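Local coordinates for protein methylaspartate ammonia-lyase (Citrobacter amalonaticus, PDB 1KKO) that catalyses the reversible anti elimination of ammonia from L-threo-3-methylaspartate to give mesaconate, as a magnesium-dependent homodimeric lyase of the enolase superfamily, at residues A[158-163]-A[375-380]; A[179-184]-A[212-217]; A[233-238]-A[263-268]; A[347-350]-A[354-357]. All coordinates share one frame; numbering follows the deposited sequence.

In the fold
Running from the N terminus, the loop between helix 150-157 and the first barrel strand, 169-170, includes residues 158-163, and interaction 1 closes the longest loop here by bringing them against the end of helix 365-378. The other three contacts are nested inside that loop and follow one another in series. Interaction 2 pairs helices 179-186 and 209-225; interaction 3 then lays strand 234-238 against the turn leading into strand 270-273, and the two touch through Val215 and Ile237. Interaction 4 closes the shortest loop, helix 339-351 onto strand 354-357. It meets interaction 1 where Asn349 reaches Arg379, and interaction 3 across the barrel interior, Tyr356 against His236.

Interaction 1. Residues A[158-163]-A[375-380]; sequences WQLPCV and ALAARP
Leu160 makes the apolar part of this contact, laying CD1 over the last turn of helix 365-378. The methyl comes to 3.6 Å from Ala377 O and 4.4 Å from Ala377 CB, so it meets the backbone carbonyl more closely than the alanine methyl. With CG set anti to its own carbonyl carbon (chi1 -47°), the side chain reaches toward the helix, while the rest of the loop is linked to the helix mainly by water.

No direct hydrogen bond joins the two segments. One water molecule accepts from Cys162 N and donates to Ala377 O at 2.8 Å, joining an amide of the loop to a carbonyl near the helix end. Two further waters lie between Val163 O and Leu376 O, one of them 2.6 Å from Val163 O and the other 2.6 Å from Leu376 O.

Arg379, the first residue to leave the helix and one with positive phi, folds back by bends at chi2 and chi3. This return puts NH1 3.1 Å from Leu376 O, a nearly straight bond (166°) lying in the guanidinium plane. NH1 is also hydrogen-bonded to Glu165 O, further along the same loop, so one nitrogen joins the helix end to the loop that leads into strand 169-170; Val163 O, at 4.0 Å from NH1, is merely adjacent.

Behind the loop, the disulfide from Cys162 to Cys155 ties it back to helix 150-157, whose Val154 and Cys155 pack on Ala377. Helix 339-351 borders the contact through Val345 on Ala378, while helix 392-410 covers Leu376.

Interaction 2. Residues A[179-184]-A[212-217]; sequences IAVDKM and REYVRW
Val181 points from helix 179-186 into the angle between two aromatic side chains of helix 209-225, Tyr214 and Trp217. Its two methyls divide the work. CG2 meets the hydroxyl end of the tyrosine, 3.6 Å from Tyr214 OH, whereas CG1 lies 4.0 Å from Trp217 CZ3. CB also touches the indole, close to CZ3 and CH2, so the whole branched end of the valine rests obliquely against the far corner of the six-membered ring.

Both aromatic groups are thrown out from their helix by the same first torsion: CG lies anti to the backbone N in Tyr214 (chi1 179°) and in Trp217 (chi1 176°). Being three residues apart, they leave the helix on neighbouring paths and span the gap to the other one, where the nearest CA atoms, Val181 and Trp217, are still 10.2 Å apart. Valine and tryptophan come at each other from opposing directions, while valine and tyrosine slip past one another.

The helices follow the first two barrel strands, 169-170 and 191-194, and pack side by side outside the TIM barrel, with Pro193 of the second strand beneath Val181 and Tyr214. The indole meets the ring of Tyr178 edge-to-face. Beside the valine, Asp182 forms a salt bridge to Arg221 of helix 209-225 and accepts a hydrogen bond from Phe32 N of the second subunit.

Between the segments themselves the contact is apolar, with no hydrogen bond crossing it. The polar atom that touches Val181, Tyr214 OH, is hydrogen-bonded to Arg177 O just before the first helix, which probably steadies the phenol.

Interaction 3. Residues A[233-238]-A[263-268]; sequences PTLHID and KEAQGL
Pro233, just before strand 234-238, and Leu235 within it face a type I' turn from Ala265 to Leu268 that is closed by a bond from Leu268 N to Ala265 O (3.1 Å), with no hydrogen bond passing between the two segments. The left-handed backbone of Gln266 and Gly267 at the turn's corner brings Ala265 and Leu268 round to the same strand.

Leu268 contributes the largest share of the buried surface. Its CB lies 4.0 Å from Leu235 CG, and CD1 meets Leu235 CD2 at 4.1 Å, so the two leucines cross at a slant with branch against branch. The other methyl, CD2, extends to the proline, 4.2 Å from Pro233 CD and 3.5 Å from Pro233 O. That carbonyl oxygen is covered by Leu268 CB and CD2 and has no hydrogen-bonding partner in the model, a polar atom buried beneath hydrocarbon. Leu235 turns CG anti to its carbonyl carbon (chi1 -51°), and its CD1 reaches the methyl of Ala265, 3.9 Å from CB. Together Leu235, Ala265 and Leu268 make a small, wholly aliphatic cluster.

Ile222 of helix 209-225 and Leu270 of the next strand add to the cluster around Leu235. In the barrel, strand 234-238 bonds through its backbone to strand 191-194 on one flank and to the 269-271 region on the other, and Asp238 at its far end is a magnesium ligand. The contact thus lies at the N-terminal end of this strand, where the chain returning from helix 251-260 turns to enter strand 270-273.

Interaction 4. Residues A[347-350]-A[354-357]; sequences YCNK and EAYQ
Ala355 and Cys348 bring their CB atoms to 3.8 Å, the closest approach of helix and strand in these segments. Along the strand, Glu354 comes first, its side chain directed away from the helix; its carboxylate is held by a salt bridge to Lys303 and a hydrogen bond from Tyr271 OH.

Ala355 is the residue that faces the helix. The CA atoms of Cys348 and Ala355 are only 5.8 Å apart, a close approach that the small side chains allow. The methyl of Ala355 also lies 4.1 Å from Asn349 OD1. With CG anti to its carbonyl carbon (chi1 -69°), Asn349 swings its amide toward the strand. A water completes the link, donating to Asn349 OD1 at 2.8 Å and accepting from Ala355 N at 2.8 Å. The other end of the amide, ND2, donates to Arg379 O, so the group is gripped at both ends and its rotation is probably fixed.

Tyr356 follows on the other face of the strand, edge-to-face with His236 across the barrel interior. Gln357 ends the segment, with NE2 hydrogen-bonded to Cys371 O of helix 365-378.

Cys348 packs further on Val328 of strand 327-330 and Ile316 of helix 313-321. Helix 339-351 connects two neighbouring parallel strands, 327-330 and 354-357; strand 327-330 carries the substrate-binding Gln329, and the contact closes this beta-alpha-beta unit of the TIM barrel.

Interaction 1. Residues A[158-163]-A[375-380]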
loop_
_atom_site.group_PDB
_atom_site.type_symbol
_atom_site.label_atom_id
_atom_site.label_comp_id
_atom_site.label_asym_id
_atom_site.label_seq_id
_atom_site.Cartn_x
_atom_site.Cartn_y
_atom_site.Cartn_z
ATOM N N TRP A 158 23.878 -4.052 18.030
ATOM C CA TRP A 158 25.009 -3.983 17.109
ATOM C C TRP A 158 25.946 -2.855 17.510
ATOM O O TRP A 158 26.931 -2.596 16.825
ATOM C CB TRP A 158 24.541 -3.754 15.673
ATOM C CG TRP A 158 24.232 -4.989 14.929
ATOM C CD1 TRP A 158 25.041 -5.626 14.042
ATOM C CD2 TRP A 158 23.017 -5.747 14.985
ATOM N NE1 TRP A 158 24.403 -6.728 13.529
ATOM C CE2 TRP A 158 23.159 -6.826 14.094
ATOM C CE3 TRP A 158 21.814 -5.612 15.684
ATOM C CZ2 TRP A 158 22.156 -7.767 13.897
ATOM C CZ3 TRP A 158 20.816 -6.551 15.485
ATOM C CH2 TRP A 158 20.991 -7.606 14.599
ATOM N N GLN A 159 25.632 -2.184 18.611
ATOM C CA GLN A 159 26.479 -1.098 19.100
ATOM C C GLN A 159 26.701 -0.062 17.999
ATOM O O GLN A 159 27.843 0.196 17.587
ATOM C CB GLN A 159 27.816 -1.655 19.619
ATOM C CG GLN A 159 27.659 -2.546 20.840
ATOM C CD GLN A 159 28.960 -3.159 21.336
ATOM O OE1 GLN A 159 28.954 -3.921 22.298
ATOM N NE2 GLN A 159 30.073 -2.827 20.688
ATOM N N LEU A 160 25.594 0.509 17.509
ATOM C CA LEU A 160 25.597 1.507 16.449
ATOM C C LEU A 160 25.129 2.842 17.013
ATOM O O LEU A 160 24.335 2.871 17.942
ATOM C CB LEU A 160 24.664 1.085 15.308
ATOM C CG LEU A 160 24.811 -0.356 14.829
ATOM C CD1 LEU A 160 23.792 -0.641 13.725
ATOM C CD2 LEU A 160 26.189 -0.642 14.310
ATOM N N PRO A 161 25.593 3.951 16.451
ATOM C CA PRO A 161 25.320 5.260 17.046
ATOM C C PRO A 161 23.883 5.727 16.960
ATOM O O PRO A 161 23.501 6.510 17.823
ATOM C CB PRO A 161 26.208 6.191 16.224
ATOM C CG PRO A 161 26.235 5.530 14.920
ATOM C CD PRO A 161 26.429 4.080 15.243
ATOM N N CYS A 162 23.121 5.294 15.956
ATOM C CA CYS A 162 21.712 5.677 15.825
ATOM C C CYS A 162 21.444 7.175 15.611
ATOM O O CYS A 162 20.507 7.721 16.190
ATOM C CB CYS A 162 20.906 5.195 17.042
ATOM S SG CYS A 162 19.670 3.927 16.656
ATOM N N VAL A 163 22.240 7.847 14.782
ATOM C CA VAL A 163 21.987 9.255 14.472
ATOM C C VAL A 163 20.767 9.337 13.546
ATOM O O VAL A 163 20.754 8.676 12.509
ATOM C CB VAL A 163 23.214 9.922 13.793
ATOM C CG1 VAL A 163 22.915 11.369 13.445
ATOM C CG2 VAL A 163 24.438 9.832 14.706
ATOM N N ALA A 375 17.007 -0.110 8.336
ATOM C CA ALA A 375 17.777 0.842 7.550
ATOM C C ALA A 375 18.211 2.040 8.366
ATOM O O ALA A 375 19.343 2.515 8.253
ATOM C CB ALA A 375 16.980 1.288 6.340
ATOM N N LEU A 376 17.325 2.567 9.192
ATOM C CA LEU A 376 17.661 3.741 9.979
ATOM C C LEU A 376 18.818 3.454 10.911
ATOM O O LEU A 376 19.608 4.353 11.209
ATOM C CB LEU A 376 16.456 4.230 10.767
ATOM C CG LEU A 376 15.424 5.003 9.951
ATOM C CD1 LEU A 376 14.205 5.287 10.802
ATOM C CD2 LEU A 376 16.024 6.306 9.410
ATOM N N ALA A 377 18.921 2.212 11.361
ATOM C CA ALA A 377 20.014 1.799 12.229
ATOM C C ALA A 377 21.297 1.503 11.454
ATOM O O ALA A 377 22.362 1.993 11.807
ATOM C CB ALA A 377 19.620 0.583 13.029
ATOM N N ALA A 378 21.195 0.718 10.394
ATOM C CA ALA A 378 22.371 0.210 9.691
ATOM C C ALA A 378 22.977 1.153 8.667
ATOM O O ALA A 378 24.148 1.021 8.329
ATOM C CB ALA A 378 22.048 -1.141 9.054
ATOM N N ARG A 379 22.169 2.052 8.116
ATOM C CA ARG A 379 22.624 3.101 7.211
ATOM C C ARG A 379 23.020 2.652 5.817
ATOM O O ARG A 379 24.121 2.926 5.351
ATOM C CB ARG A 379 23.790 3.880 7.838
ATOM C CG ARG A 379 23.516 4.369 9.241
ATOM C CD ARG A 379 22.205 5.052 9.391
ATOM N NE ARG A 379 22.071 6.140 8.442
ATOM C CZ ARG A 379 20.993 6.891 8.344
ATOM N NH1 ARG A 379 19.957 6.647 9.145
ATOM N NH2 ARG A 379 20.944 7.883 7.467
ATOM N N PRO A 380 22.121 1.988 5.109
ATOM C CA PRO A 380 22.405 1.679 3.713
ATOM C C PRO A 380 22.369 2.984 2.908
ATOM O O PRO A 380 21.838 3.992 3.366
ATOM C CB PRO A 380 21.236 0.771 3.317
ATOM C CG PRO A 380 20.110 1.256 4.193
ATOM C CD PRO A 380 20.785 1.512 5.521
HETATM O O HOH W 1 23.538 4.093 13.207
HETATM O O HOH W 2 18.586 7.306 11.876
HETATM O O HOH W 3 21.353 5.411 12.826
#

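Interaction 2. Residues A[179-184]-A[212-217]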
loop_
_atom_site.group_PDB
_atom_site.type_symbol
_atom_site.label_atom_id
_atom_site.label_comp_id
_atom_site.label_asym_id
_atom_site.label_seq_id
_atom_site.Cartn_x
_atom_site.Cartn_y
_atom_site.Cartn_z
ATOM N N ILE A 179 4.060 6.925 -16.701
ATOM C CA ILE A 179 3.160 7.474 -15.695
ATOM C C ILE A 179 3.783 7.450 -14.297
ATOM O O ILE A 179 3.649 8.413 -13.548
ATOM C CB ILE A 179 1.825 6.706 -15.680
ATOM C CG1 ILE A 179 1.046 6.954 -16.981
ATOM C CG2 ILE A 179 1.021 7.082 -14.450
ATOM C CD1 ILE A 179 0.746 8.402 -17.269
ATOM N N ALA A 180 4.470 6.368 -13.941
ATOM C CA ALA A 180 5.021 6.275 -12.595
ATOM C C ALA A 180 6.101 7.315 -12.355
ATOM O O ALA A 180 6.276 7.785 -11.231
ATOM C CB ALA A 180 5.538 4.881 -12.321
ATOM N N VAL A 181 6.829 7.686 -13.404
ATOM C CA VAL A 181 7.848 8.719 -13.290
ATOM C C VAL A 181 7.206 10.043 -12.880
ATOM O O VAL A 181 7.716 10.752 -12.012
ATOM C CB VAL A 181 8.654 8.850 -14.599
ATOM C CG1 VAL A 181 9.425 10.163 -14.667
ATOM C CG2 VAL A 181 9.613 7.684 -14.718
ATOM N N ASP A 182 6.075 10.374 -13.492
ATOM C CA ASP A 182 5.370 11.603 -13.128
ATOM C C ASP A 182 4.975 11.581 -11.656
ATOM O O ASP A 182 5.146 12.574 -10.948
ATOM C CB ASP A 182 4.110 11.791 -13.966
ATOM C CG ASP A 182 4.402 12.073 -15.416
ATOM O OD1 ASP A 182 5.581 12.291 -15.768
ATOM O OD2 ASP A 182 3.485 12.083 -16.271
ATOM N N LYS A 183 4.442 10.445 -11.200
ATOM C CA LYS A 183 4.080 10.286 -9.798
ATOM C C LYS A 183 5.278 10.534 -8.900
ATOM O O LYS A 183 5.198 11.240 -7.902
ATOM C CB LYS A 183 3.588 8.866 -9.528
ATOM C CG LYS A 183 2.241 8.500 -10.088
ATOM C CD LYS A 183 1.905 7.108 -9.574
ATOM C CE LYS A 183 0.541 6.595 -9.978
ATOM N NZ LYS A 183 0.407 5.187 -9.480
HETATM N N MSE A 184 6.402 9.948 -9.278
HETATM C CA MSE A 184 7.618 10.038 -8.486
HETATM C C MSE A 184 8.172 11.455 -8.438
HETATM O O MSE A 184 8.661 11.894 -7.401
HETATM C CB MSE A 184 8.642 9.054 -9.014
HETATM C CG MSE A 184 8.295 7.645 -8.602
HETATM SE SE MSE A 184 9.433 6.307 -9.380
HETATM C CE MSE A 184 8.231 4.828 -9.450
ATOM N N ARG A 212 18.251 3.887 -24.433
ATOM C CA ARG A 212 18.896 5.182 -24.588
ATOM C C ARG A 212 17.853 6.295 -24.656
ATOM O O ARG A 212 17.958 7.315 -23.970
ATOM C CB ARG A 212 19.741 5.209 -25.857
ATOM C CG ARG A 212 20.391 6.548 -26.090
ATOM C CD ARG A 212 21.201 6.624 -27.365
ATOM N NE ARG A 212 22.133 5.515 -27.416
ATOM C CZ ARG A 212 23.226 5.420 -26.676
ATOM N NH1 ARG A 212 23.560 6.387 -25.825
ATOM N NH2 ARG A 212 23.991 4.349 -26.788
ATOM N N GLU A 213 16.838 6.070 -25.478
ATOM C CA GLU A 213 15.773 7.036 -25.671
ATOM C C GLU A 213 14.957 7.200 -24.389
ATOM O O GLU A 213 14.505 8.297 -24.073
ATOM C CB GLU A 213 14.917 6.622 -26.867
ATOM C CG GLU A 213 15.756 6.591 -28.142
ATOM C CD GLU A 213 14.948 6.611 -29.421
ATOM O OE1 GLU A 213 14.008 7.425 -29.516
ATOM O OE2 GLU A 213 15.275 5.823 -30.341
ATOM N N TYR A 214 14.795 6.113 -23.643
ATOM C CA TYR A 214 14.084 6.191 -22.373
ATOM C C TYR A 214 14.838 7.034 -21.335
ATOM O O TYR A 214 14.232 7.839 -20.624
ATOM C CB TYR A 214 13.806 4.799 -21.813
ATOM C CG TYR A 214 13.089 4.895 -20.486
ATOM C CD1 TYR A 214 11.746 5.248 -20.433
ATOM C CD2 TYR A 214 13.762 4.696 -19.286
ATOM C CE1 TYR A 214 11.092 5.375 -19.233
ATOM C CE2 TYR A 214 13.109 4.812 -18.085
ATOM C CZ TYR A 214 11.779 5.161 -18.060
ATOM O OH TYR A 214 11.139 5.281 -16.843
ATOM N N VAL A 215 16.155 6.860 -21.233
ATOM C CA VAL A 215 16.920 7.630 -20.266
ATOM C C VAL A 215 16.791 9.115 -20.577
ATOM O O VAL A 215 16.654 9.944 -19.676
ATOM C CB VAL A 215 18.401 7.217 -20.214
ATOM C CG1 VAL A 215 19.163 8.093 -19.249
ATOM C CG2 VAL A 215 18.533 5.764 -19.785
ATOM N N ARG A 216 16.835 9.452 -21.864
ATOM C CA ARG A 216 16.706 10.839 -22.284
ATOM C C ARG A 216 15.320 11.372 -21.944
ATOM O O ARG A 216 15.177 12.497 -21.456
ATOM C CB ARG A 216 16.967 10.960 -23.788
ATOM C CG ARG A 216 16.926 12.388 -24.303
ATOM C CD ARG A 216 17.936 13.292 -23.653
ATOM N NE ARG A 216 17.497 14.681 -23.639
ATOM C CZ ARG A 216 18.311 15.722 -23.735
ATOM N NH1 ARG A 216 19.623 15.541 -23.847
ATOM N NH2 ARG A 216 17.809 16.948 -23.716
ATOM N N TRP A 217 14.302 10.560 -22.211
ATOM C CA TRP A 217 12.935 10.942 -21.897
ATOM C C TRP A 217 12.814 11.183 -20.397
ATOM O O TRP A 217 12.190 12.140 -19.953
ATOM C CB TRP A 217 11.940 9.865 -22.316
ATOM C CG TRP A 217 10.565 10.242 -21.908
ATOM C CD1 TRP A 217 9.689 11.016 -22.609
ATOM C CD2 TRP A 217 9.927 9.947 -20.662
ATOM N NE1 TRP A 217 8.531 11.194 -21.892
ATOM C CE2 TRP A 217 8.651 10.546 -20.691
ATOM C CE3 TRP A 217 10.291 9.210 -19.530
ATOM C CZ2 TRP A 217 7.751 10.446 -19.630
ATOM C CZ3 TRP A 217 9.398 9.115 -18.482
ATOM C CH2 TRP A 217 8.141 9.720 -18.543
#

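Interaction 3. Residues A[233-238]-A[263-268]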
loop_
_atom_site.group_PDB
_atom_site.type_symbol
_atom_site.label_atom_id
_atom_site.label_comp_id
_atom_site.label_asym_id
_atom_site.label_seq_id
_atom_site.Cartn_x
_atom_site.Cartn_y
_atom_site.Cartn_z
ATOM N N PRO A 233 17.421 14.174 -8.604
ATOM C CA PRO A 233 17.405 12.773 -8.180
ATOM C C PRO A 233 18.419 11.912 -8.911
ATOM O O PRO A 233 18.991 12.297 -9.926
ATOM C CB PRO A 233 15.999 12.325 -8.564
ATOM C CG PRO A 233 15.713 13.136 -9.760
ATOM C CD PRO A 233 16.237 14.502 -9.414
ATOM N N THR A 234 18.625 10.723 -8.369
ATOM C CA THR A 234 19.469 9.720 -9.005
ATOM C C THR A 234 18.616 8.796 -9.853
ATOM O O THR A 234 17.498 8.453 -9.466
ATOM C CB THR A 234 20.197 8.925 -7.925
ATOM O OG1 THR A 234 21.205 9.762 -7.356
ATOM C CG2 THR A 234 20.949 7.722 -8.485
ATOM N N LEU A 235 19.137 8.408 -11.011
ATOM C CA LEU A 235 18.462 7.470 -11.896
ATOM C C LEU A 235 19.000 6.070 -11.651
ATOM O O LEU A 235 20.206 5.864 -11.560
ATOM C CB LEU A 235 18.668 7.867 -13.354
ATOM C CG LEU A 235 18.343 9.326 -13.680
ATOM C CD1 LEU A 235 18.493 9.544 -15.180
ATOM C CD2 LEU A 235 16.947 9.699 -13.195
ATOM N N HIS A 236 18.096 5.107 -11.532
ATOM C CA HIS A 236 18.466 3.723 -11.250
ATOM C C HIS A 236 17.499 2.889 -12.070
ATOM O O HIS A 236 16.283 2.941 -11.872
ATOM C CB HIS A 236 18.342 3.493 -9.745
ATOM C CG HIS A 236 18.631 2.106 -9.265
ATOM N ND1 HIS A 236 19.130 1.871 -8.004
ATOM C CD2 HIS A 236 18.422 0.891 -9.822
ATOM C CE1 HIS A 236 19.217 0.568 -7.807
ATOM N NE2 HIS A 236 18.789 -0.052 -8.892
ATOM N N ILE A 237 18.048 2.163 -13.035
ATOM C CA ILE A 237 17.268 1.374 -13.969
ATOM C C ILE A 237 17.756 -0.064 -13.941
ATOM O O ILE A 237 18.955 -0.315 -13.976
ATOM C CB ILE A 237 17.396 1.977 -15.385
ATOM C CG1 ILE A 237 16.741 3.368 -15.418
ATOM C CG2 ILE A 237 16.790 1.042 -16.430
ATOM C CD1 ILE A 237 17.054 4.190 -16.667
ATOM N N ASP A 238 16.812 -0.999 -13.842
ATOM C CA ASP A 238 17.103 -2.429 -13.781
ATOM C C ASP A 238 16.832 -3.038 -15.145
ATOM O O ASP A 238 15.709 -2.954 -15.675
ATOM C CB ASP A 238 16.211 -3.096 -12.732
ATOM C CG ASP A 238 16.617 -4.529 -12.400
ATOM O OD1 ASP A 238 17.413 -5.185 -13.135
ATOM O OD2 ASP A 238 16.138 -5.073 -11.370
ATOM N N LYS A 263 25.515 10.459 -20.846
ATOM C CA LYS A 263 25.100 11.712 -21.472
ATOM C C LYS A 263 23.587 11.897 -21.456
ATOM O O LYS A 263 23.098 13.018 -21.319
ATOM C CB LYS A 263 25.608 11.787 -22.915
ATOM N N GLU A 264 22.848 10.801 -21.586
ATOM C CA GLU A 264 21.393 10.872 -21.667
ATOM C C GLU A 264 20.769 11.274 -20.322
ATOM O O GLU A 264 19.625 11.725 -20.279
ATOM C CB GLU A 264 20.808 9.540 -22.144
ATOM C CG GLU A 264 21.519 8.905 -23.334
ATOM C CD GLU A 264 21.540 9.776 -24.581
ATOM O OE1 GLU A 264 22.329 9.460 -25.500
ATOM O OE2 GLU A 264 20.773 10.758 -24.653
ATOM N N ALA A 265 21.534 11.129 -19.243
ATOM C CA ALA A 265 21.046 11.443 -17.900
ATOM C C ALA A 265 21.111 12.935 -17.566
ATOM O O ALA A 265 20.588 13.360 -16.534
ATOM C CB ALA A 265 21.804 10.635 -16.866
ATOM N N GLN A 266 21.768 13.719 -18.426
ATOM C CA GLN A 266 21.859 15.174 -18.262
ATOM C C GLN A 266 22.301 15.626 -16.866
ATOM O O GLN A 266 21.714 16.537 -16.279
ATOM C CB GLN A 266 20.531 15.832 -18.634
ATOM C CG GLN A 266 20.117 15.534 -20.055
ATOM C CD GLN A 266 18.894 16.299 -20.491
ATOM O OE1 GLN A 266 18.996 17.461 -20.885
ATOM N NE2 GLN A 266 17.735 15.648 -20.453
ATOM N N GLY A 267 23.337 14.991 -16.334
ATOM C CA GLY A 267 23.886 15.394 -15.054
ATOM C C GLY A 267 23.342 14.661 -13.835
ATOM O O GLY A 267 23.892 14.783 -12.749
ATOM N N LEU A 268 22.258 13.909 -14.007
ATOM C CA LEU A 268 21.692 13.125 -12.915
ATOM C C LEU A 268 22.520 11.848 -12.797
ATOM O O LEU A 268 22.794 11.213 -13.809
ATOM C CB LEU A 268 20.230 12.790 -13.216
ATOM C CG LEU A 268 19.326 14.002 -13.480
ATOM C CD1 LEU A 268 17.921 13.586 -13.896
ATOM C CD2 LEU A 268 19.270 14.906 -12.270
#

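Interaction 4. Residues A[347-350]-A[354-357]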
loop_
_atom_site.group_PDB
_atom_site.type_symbol
_atom_site.label_atom_id
_atom_site.label_comp_id
_atom_site.label_asym_id
_atom_site.label_seq_id
_atom_site.Cartn_x
_atom_site.Cartn_y
_atom_site.Cartn_z
ATOM N N TYR A 347 28.643 -4.807 6.565
ATOM C CA TYR A 347 29.787 -5.382 5.863
ATOM C C TYR A 347 30.082 -4.555 4.623
ATOM O O TYR A 347 31.241 -4.220 4.336
ATOM C CB TYR A 347 29.526 -6.851 5.485
ATOM C CG TYR A 347 30.777 -7.545 5.022
ATOM C CD1 TYR A 347 31.587 -8.203 5.923
ATOM C CD2 TYR A 347 31.154 -7.529 3.698
ATOM C CE1 TYR A 347 32.745 -8.835 5.520
ATOM C CE2 TYR A 347 32.318 -8.127 3.285
ATOM C CZ TYR A 347 33.107 -8.787 4.199
ATOM O OH TYR A 347 34.265 -9.406 3.780
ATOM N N CYS A 348 29.040 -4.210 3.876
ATOM C CA CYS A 348 29.207 -3.373 2.694
ATOM C C CYS A 348 29.831 -2.046 3.077
ATOM O O CYS A 348 30.817 -1.611 2.469
ATOM C CB CYS A 348 27.864 -3.112 2.013
ATOM S SG CYS A 348 27.174 -4.546 1.158
ATOM N N ASN A 349 29.255 -1.393 4.081
ATOM C CA ASN A 349 29.736 -0.077 4.493
ATOM C C ASN A 349 31.203 -0.100 4.917
ATOM O O ASN A 349 31.957 0.803 4.585
ATOM C CB ASN A 349 28.867 0.504 5.618
ATOM C CG ASN A 349 27.469 0.886 5.152
ATOM O OD1 ASN A 349 27.182 0.839 3.973
ATOM N ND2 ASN A 349 26.613 1.289 6.088
ATOM N N LYS A 350 31.599 -1.138 5.637
ATOM C CA LYS A 350 32.972 -1.255 6.113
ATOM C C LYS A 350 33.932 -1.377 4.967
ATOM O O LYS A 350 35.053 -0.865 5.034
ATOM C CB LYS A 350 33.117 -2.481 7.016
ATOM C CG LYS A 350 34.536 -2.684 7.552
ATOM C CD LYS A 350 34.570 -3.812 8.569
ATOM C CE LYS A 350 35.987 -4.149 8.988
ATOM N NZ LYS A 350 36.090 -5.464 9.686
ATOM N N GLU A 354 28.514 0.090 -1.851
ATOM C CA GLU A 354 27.264 0.786 -1.574
ATOM C C GLU A 354 26.188 -0.265 -1.312
ATOM O O GLU A 354 25.974 -1.183 -2.115
ATOM C CB GLU A 354 26.858 1.699 -2.724
ATOM C CG GLU A 354 27.839 2.838 -2.934
ATOM C CD GLU A 354 27.476 3.741 -4.092
ATOM O OE1 GLU A 354 26.331 3.672 -4.579
ATOM O OE2 GLU A 354 28.341 4.539 -4.521
ATOM N N ALA A 355 25.529 -0.138 -0.169
ATOM C CA ALA A 355 24.468 -1.060 0.217
ATOM C C ALA A 355 23.106 -0.530 -0.211
ATOM O O ALA A 355 22.698 0.545 0.203
ATOM C CB ALA A 355 24.502 -1.271 1.700
ATOM N N TYR A 356 22.435 -1.284 -1.067
ATOM C CA TYR A 356 21.067 -0.978 -1.484
ATOM C C TYR A 356 20.159 -1.971 -0.751
ATOM O O TYR A 356 20.156 -3.168 -1.036
ATOM C CB TYR A 356 20.942 -1.059 -3.018
ATOM C CG TYR A 356 19.544 -1.186 -3.564
ATOM C CD1 TYR A 356 18.435 -0.635 -2.912
ATOM C CD2 TYR A 356 19.335 -1.890 -4.741
ATOM C CE1 TYR A 356 17.162 -0.790 -3.447
ATOM C CE2 TYR A 356 18.068 -2.044 -5.272
ATOM C CZ TYR A 356 16.995 -1.509 -4.616
ATOM O OH TYR A 356 15.736 -1.703 -5.126
ATOM N N GLN A 357 19.447 -1.475 0.261
ATOM C CA GLN A 357 18.531 -2.312 1.028
ATOM C C GLN A 357 17.235 -2.368 0.242
ATOM O O GLN A 357 16.417 -1.448 0.268
ATOM C CB GLN A 357 18.319 -1.761 2.428
ATOM C CG GLN A 357 17.633 -2.760 3.343
ATOM C CD GLN A 357 17.336 -2.196 4.695
ATOM O OE1 GLN A 357 18.247 -1.812 5.427
ATOM N NE2 GLN A 357 16.055 -2.148 5.042
HETATM O O HOH W 4 25.883 1.897 1.778
#